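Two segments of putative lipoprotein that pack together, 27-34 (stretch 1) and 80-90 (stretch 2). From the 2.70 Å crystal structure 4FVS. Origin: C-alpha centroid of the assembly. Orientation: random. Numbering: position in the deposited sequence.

Stretch 1 27-34: LQSVMSYQ
Stretch 2 80-90: KETLSYPGVVS

Stretch 1 is an extended β-strand, and one side of it lies against a compact, turning segment that leads from a 3-10 segment (80-82) through a short loop into a helix beginning at Pro-86. The register is set by Gln-28 opposite Pro-86, with CA atoms 5.9 Å apart, and by Met-31 opposite Ser-84, at 7.9 Å. The strand's first contacts, from Gln-28 and Ser-29, are with the helix (Pro-86 and Val-89); Met-31 then meets Ser-84 and Tyr-33 reaches Glu-81, so overall the chains run in opposite senses. Together the two stretches bury 349 Å².

Most strand residues have ordinary extended torsions, but Gln-28 departs from them, with phi/psi of -112/-42. Its CA-to-CB bond points toward stretch 2, as does that of Ser-29, so two successive residues face the same partner. Thereafter the usual alternation holds: Val-30 points away, while Met-31 and Tyr-33 point toward stretch 2.

At the helix start, Pro-86 (phi/psi -46/-45, C-gamma exo) suits a first helical turn because its constrained phi is already helical and its nitrogen needs no hydrogen-bond acceptor. Its ring provides a compact apolar surface: CB of Gln-28 lies 3.7 Å from CG of Pro-86. With chi1 and chi2 both m, Gln-28 lays CB and CG against the proline ring, and its amide carbon lies farther from it; the residue as a whole is partly exposed. Ser-29, chi1 p, is small enough to fit closely, its CB 3.9 Å from CG1 of Val-89, one helical turn beyond Tyr-85. Val-89 is in the t rotamer and fills this buried site with a branched apolar side chain. The turn is secured by backbone hydrogen bonds from Val-88 N and Val-89 N to Tyr-85 O, of 3.1 and 3.0 Å; Tyr-85 occupies the N-cap position and points its own side chain away from the strand.

In the middle, Met-31 is a selenomethionine with an m, t, m side chain. This path carries the selenium to 3.4 Å from Ser-84 O and 3.8 Å from Ser-84 CB. A long, flexible, unbranched side chain is well suited to bridging a backbone separation of nearly 8 Å.

The polar end is built around Tyr-33. Its m rotamer, with chi2 of 80°, carries the ring to the 3-10 segment, where Tyr-33 OH donates a weak hydrogen bond to Glu-81 OE1 at 2.9 Å, although another acceptor is also within reach of that proton. Glu-81 starts sideways from the backbone, but chi1 t and chi2 p bring its carboxylate nearer the strand, leaving OE1 oblique to the tyrosine ring. A tyrosine suits this buried place because it combines a large apolar ring with a polar tip. Ser-84, chi1 m, turns its hydroxyl back along its own stretch: OG donates to Glu-81 O at 2.8 Å, reinforcing the turn and satisfying a buried polar group, while also lying 3.4 Å from Tyr-33 OH.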

# COMPACT_ATOMS: atom_id res chain seq x y z
N LEU A 27 7.16 -7.54 15.77
CA LEU A 27 6.43 -6.33 15.44
C LEU A 27 7.40 -5.18 15.27
O LEU A 27 8.28 -4.97 16.09
CB LEU A 27 5.38 -6.02 16.52
CG LEU A 27 4.47 -4.82 16.26
CD1 LEU A 27 3.55 -5.04 15.06
CD2 LEU A 27 3.67 -4.49 17.47
N GLN A 28 7.24 -4.48 14.15
CA GLN A 28 8.06 -3.33 13.77
C GLN A 28 7.24 -2.03 13.79
O GLN A 28 7.75 -0.99 14.23
CB GLN A 28 8.66 -3.55 12.36
CG GLN A 28 9.65 -4.73 12.23
CD GLN A 28 10.99 -4.43 12.84
OE1 GLN A 28 11.36 -4.96 13.91
NE2 GLN A 28 11.74 -3.56 12.18
N SER A 29 5.99 -2.09 13.29
CA SER A 29 5.12 -0.93 13.17
C SER A 29 3.64 -1.30 13.25
O SER A 29 3.22 -2.37 12.82
CB SER A 29 5.39 -0.20 11.85
OG SER A 29 5.20 -1.00 10.68
N VAL A 30 2.86 -0.37 13.78
CA VAL A 30 1.39 -0.44 13.86
C VAL A 30 0.84 0.65 12.92
O VAL A 30 1.25 1.81 13.00
CB VAL A 30 0.87 -0.32 15.30
CG1 VAL A 30 -0.65 -0.45 15.35
CG2 VAL A 30 1.54 -1.35 16.21
N MSE A 31 -0.04 0.26 11.99
CA MSE A 31 -0.60 1.19 11.02
C MSE A 31 -2.11 1.27 11.21
O MSE A 31 -2.82 0.31 10.87
CB MSE A 31 -0.22 0.77 9.62
CG MSE A 31 1.30 0.76 9.44
SE MSE A 31 1.97 -0.10 7.87
CE MSE A 31 1.52 -1.99 8.39
N SER A 32 -2.57 2.40 11.81
CA SER A 32 -3.98 2.62 12.12
C SER A 32 -4.59 3.58 11.13
O SER A 32 -4.03 4.64 10.86
CB SER A 32 -4.14 3.13 13.53
OG SER A 32 -3.50 2.23 14.42
N TYR A 33 -5.75 3.20 10.59
CA TYR A 33 -6.46 3.99 9.59
C TYR A 33 -7.89 4.24 9.95
O TYR A 33 -8.46 3.51 10.77
CB TYR A 33 -6.45 3.28 8.23
CG TYR A 33 -5.11 3.01 7.59
CD1 TYR A 33 -4.33 1.93 8.00
CD2 TYR A 33 -4.70 3.71 6.46
CE1 TYR A 33 -3.11 1.63 7.38
CE2 TYR A 33 -3.49 3.42 5.83
CZ TYR A 33 -2.71 2.37 6.28
OH TYR A 33 -1.54 2.07 5.63
N GLN A 34 -8.50 5.23 9.30
CA GLN A 34 -9.90 5.56 9.46
C GLN A 34 -10.45 6.33 8.25
O GLN A 34 -9.86 7.33 7.85
CB GLN A 34 -10.14 6.37 10.73
CG GLN A 34 -11.63 6.56 10.95
CD GLN A 34 -11.95 7.44 12.10
OE1 GLN A 34 -11.28 8.45 12.35
NE2 GLN A 34 -13.03 7.10 12.78
N LYS A 80 1.79 5.56 -2.13
CA LYS A 80 2.49 5.52 -0.83
C LYS A 80 2.00 4.34 0.02
O LYS A 80 2.74 3.86 0.90
CB LYS A 80 2.38 6.87 -0.05
CG LYS A 80 0.99 7.31 0.39
CD LYS A 80 1.09 8.52 1.25
CE LYS A 80 -0.19 9.27 1.38
NZ LYS A 80 0.04 10.60 2.02
N GLU A 81 0.78 3.84 -0.27
CA GLU A 81 0.18 2.67 0.39
C GLU A 81 1.03 1.39 0.12
O GLU A 81 1.07 0.48 0.95
CB GLU A 81 -1.26 2.49 -0.10
CG GLU A 81 -2.09 1.46 0.65
CD GLU A 81 -2.55 1.72 2.08
OE1 GLU A 81 -1.88 2.50 2.80
OE2 GLU A 81 -3.55 1.08 2.49
N THR A 82 1.74 1.36 -1.03
CA THR A 82 2.63 0.27 -1.46
C THR A 82 3.87 0.23 -0.50
O THR A 82 4.44 -0.86 -0.31
CB THR A 82 3.01 0.45 -2.98
OG1 THR A 82 1.86 0.17 -3.78
CG2 THR A 82 4.10 -0.48 -3.45
N LEU A 83 4.25 1.39 0.12
CA LEU A 83 5.41 1.54 1.00
C LEU A 83 5.05 1.48 2.49
O LEU A 83 5.87 1.85 3.33
CB LEU A 83 6.17 2.84 0.69
CG LEU A 83 6.55 3.11 -0.78
CD1 LEU A 83 7.15 4.45 -0.92
CD2 LEU A 83 7.52 2.08 -1.32
N SER A 84 3.83 0.98 2.80
CA SER A 84 3.31 0.72 4.16
C SER A 84 3.99 -0.50 4.78
O SER A 84 3.31 -1.51 5.06
CB SER A 84 1.80 0.46 4.11
OG SER A 84 1.06 1.51 3.50
N TYR A 85 5.33 -0.48 4.90
CA TYR A 85 6.00 -1.66 5.43
C TYR A 85 7.21 -1.25 6.22
O TYR A 85 7.76 -0.18 5.94
CB TYR A 85 6.36 -2.68 4.32
CG TYR A 85 7.24 -2.16 3.20
CD1 TYR A 85 8.63 -2.18 3.32
CD2 TYR A 85 6.69 -1.81 1.97
CE1 TYR A 85 9.45 -1.77 2.27
CE2 TYR A 85 7.51 -1.43 0.90
CZ TYR A 85 8.89 -1.42 1.06
OH TYR A 85 9.71 -1.06 0.02
N PRO A 86 7.64 -2.12 7.18
CA PRO A 86 8.77 -1.79 8.07
C PRO A 86 10.03 -1.20 7.40
O PRO A 86 10.54 -0.24 7.92
CB PRO A 86 9.09 -3.14 8.70
CG PRO A 86 7.79 -3.83 8.77
CD PRO A 86 7.01 -3.41 7.58
N GLY A 87 10.51 -1.75 6.28
CA GLY A 87 11.68 -1.21 5.57
C GLY A 87 11.68 0.29 5.28
O GLY A 87 12.73 0.95 5.38
N VAL A 88 10.50 0.83 4.89
CA VAL A 88 10.25 2.25 4.60
C VAL A 88 9.87 3.00 5.94
O VAL A 88 10.50 4.01 6.29
CB VAL A 88 9.14 2.42 3.50
CG1 VAL A 88 8.68 3.87 3.35
CG2 VAL A 88 9.58 1.89 2.15
N VAL A 89 8.82 2.50 6.65
CA VAL A 89 8.19 3.10 7.86
C VAL A 89 9.22 3.28 9.04
O VAL A 89 9.08 4.25 9.79
CB VAL A 89 6.93 2.30 8.32
CG1 VAL A 89 6.35 2.86 9.61
CG2 VAL A 89 5.85 2.31 7.23
N SER A 90 10.24 2.40 9.17
CA SER A 90 11.29 2.50 10.20
C SER A 90 12.19 3.73 9.93
O SER A 90 12.55 4.49 10.85
CB SER A 90 12.13 1.22 10.26
OG SER A 90 12.76 0.92 9.02